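Local coordinates for protein 2,3-bisphosphoglycerate-independent phosphoglycerate mutase (PDB 2ZKT) that probably interconverts 2-phosphoglycerate and 3-phosphoglycerate in glycolysis, as a metal-binding phosphoglycerate mutase of the alkaline phosphatase clan, at residues G379-E382 and A383-G386. Sequence-based numbering, arbitrary orientation.
Sequences GERE and AMKG
A383 closes the single turn of helix 380-383, which with its exit turn links strands 361-366 and 391-392 of the mixed sheet, by donating its N-H to the carbonyl of G379, the N-cap residue; the bond from A383 N to G379 O is 2.8 Å long and has an N-H...O angle of 158°. The A383 methyl is buried, lying 3.4 Å from G379 O by its CB and also touching P362 of strand 361-366. M384 follows with a longer i to i+4 bond, its N 3.1 Å from E380 O. Its side chain runs alongside R381 in the same direction, and the bend at chi3 (-128°) brings CE against the arginine's aliphatic part, 3.3 Å from R381 CD. The guanidinium itself is engaged elsewhere, in a salt bridge with E30, while the carboxylate of E380 is held by T27 and the backbone N of D17. At K385 the spacing shortens: its N reaches E382 O at 2.8 Å, an i to i+3 bond. The K385 chain crosses that of E382, leaving NZ 4.0 Å from E382 OE1, too long for a salt bridge. The E382 chain swings out opposite its backbone N (chi1 -159°) and folds at chi2, placing OE2 to accept the K376 N-H; the side chain lies about 9 Å from the bound calcium ion. Cutting E382 back to an alanine is likely to leave the K376 N-H without its carboxylate and the K385 ammonium without its nearby negative charge. G386 N then bonds A383 O at 3.1 Å, closing a type I turn. Backbone bonds thus hold helix end and turn, and the E382-K385 attraction probably adds only a loose electrostatic pull.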
ATOM      1  N   GLY B 379      -6.626   4.096   7.654  1.00 43.50           N
ATOM      2  CA  GLY B 379      -5.432   3.928   8.469  1.00 42.37           C
ATOM      3  C   GLY B 379      -5.711   4.285   9.920  1.00 41.33           C
ATOM      4  O   GLY B 379      -6.706   4.957  10.220  1.00 40.90           O
ATOM      5  N   GLU B 380      -4.834   3.853  10.824  1.00 37.76           N
ATOM      6  CA  GLU B 380      -5.029   4.130  12.242  1.00 38.08           C
ATOM      7  C   GLU B 380      -5.138   5.624  12.567  1.00 37.91           C
ATOM      8  O   GLU B 380      -6.023   6.020  13.332  1.00 41.53           O
ATOM      9  CB  GLU B 380      -3.915   3.484  13.083  1.00 36.46           C
ATOM     10  CG  GLU B 380      -3.986   1.955  13.104  1.00 38.17           C
ATOM     11  CD  GLU B 380      -3.128   1.303  12.018  1.00 43.10           C
ATOM     12  OE1 GLU B 380      -3.032   1.864  10.899  1.00 43.14           O
ATOM     13  OE2 GLU B 380      -2.548   0.222  12.289  1.00 48.70           O
ATOM     14  N   ARG B 381      -4.261   6.460  12.000  1.00 37.69           N
ATOM     15  CA  ARG B 381      -4.341   7.886  12.297  1.00 38.50           C
ATOM     16  C   ARG B 381      -5.601   8.526  11.717  1.00 38.06           C
ATOM     17  O   ARG B 381      -6.159   9.459  12.299  1.00 35.63           O
ATOM     18  CB  ARG B 381      -3.074   8.632  11.814  1.00 38.20           C
ATOM     19  CG  ARG B 381      -2.058   8.892  12.962  1.00 36.71           C
ATOM     20  CD  ARG B 381      -1.604   7.583  13.626  1.00 35.30           C
ATOM     21  NE  ARG B 381      -0.679   6.821  12.782  1.00 38.19           N
ATOM     22  CZ  ARG B 381       0.631   7.067  12.686  1.00 34.52           C
ATOM     23  NH1 ARG B 381       1.182   8.051  13.387  1.00 32.32           N
ATOM     24  NH2 ARG B 381       1.390   6.347  11.876  1.00 35.25           N
ATOM     25  N   GLU B 382      -6.060   8.002  10.578  1.00 39.39           N
ATOM     26  CA  GLU B 382      -7.267   8.507   9.935  1.00 39.57           C
ATOM     27  C   GLU B 382      -8.493   8.078  10.782  1.00 37.60           C
ATOM     28  O   GLU B 382      -9.421   8.862  11.004  1.00 40.17           O
ATOM     29  CB  GLU B 382      -7.352   7.930   8.510  1.00 42.64           C
ATOM     30  CG  GLU B 382      -8.237   8.708   7.532  1.00 50.11           C
ATOM     31  CD  GLU B 382      -7.609  10.020   7.046  1.00 60.86           C
ATOM     32  OE1 GLU B 382      -6.368  10.152   7.095  1.00 67.14           O
ATOM     33  OE2 GLU B 382      -8.356  10.911   6.592  1.00 61.62           O
ATOM     34  N   ALA B 383      -8.478   6.836  11.270  1.00 36.71           N
ATOM     35  CA  ALA B 383      -9.581   6.332  12.082  1.00 38.06           C
ATOM     36  C   ALA B 383      -9.718   7.138  13.373  1.00 38.81           C
ATOM     37  O   ALA B 383     -10.783   7.259  13.966  1.00 37.97           O
ATOM     38  CB  ALA B 383      -9.288   4.866  12.409  1.00 36.10           C
ATOM     39  N   MET B 384      -8.567   7.675  13.831  1.00 40.90           N
ATOM     40  CA  MET B 384      -8.579   8.541  15.005  1.00 43.85           C
ATOM     41  C   MET B 384      -9.423   9.803  14.760  1.00 43.67           C
ATOM     42  O   MET B 384      -9.804  10.523  15.676  1.00 44.55           O
ATOM     43  CB  MET B 384      -7.127   8.951  15.305  1.00 43.92           C
ATOM     44  CG  MET B 384      -6.362   7.932  16.162  1.00 45.89           C
ATOM     45  SD  MET B 384      -4.631   8.395  16.370  1.00 49.40           S
ATOM     46  CE  MET B 384      -3.887   6.833  15.862  1.00 46.77           C
ATOM     47  N   LYS B 385      -9.690  10.078  13.463  1.00 43.98           N
ATOM     48  CA  LYS B 385     -10.484  11.262  13.104  1.00 43.93           C
ATOM     49  C   LYS B 385     -11.858  10.875  12.526  1.00 42.06           C
ATOM     50  O   LYS B 385     -12.621  11.712  12.054  1.00 41.16           O
ATOM     51  CB  LYS B 385      -9.715  12.082  12.056  1.00 44.91           C
ATOM     52  CG  LYS B 385      -8.330  12.527  12.530  1.00 49.36           C
ATOM     53  CD  LYS B 385      -7.624  13.397  11.477  1.00 49.26           C
ATOM     54  CE  LYS B 385      -7.487  12.695  10.117  1.00 63.37           C
ATOM     55  NZ  LYS B 385      -6.716  13.546   9.211  1.00 67.10           N
ATOM     56  N   GLY B 386     -12.194   9.586  12.546  1.00 39.42           N
ATOM     57  CA  GLY B 386     -13.474   9.155  11.993  1.00 37.27           C
ATOM     58  C   GLY B 386     -14.707   9.562  12.793  1.00 37.02           C
ATOM     59  O   GLY B 386     -14.671   9.682  14.019  1.00 34.87           O
TER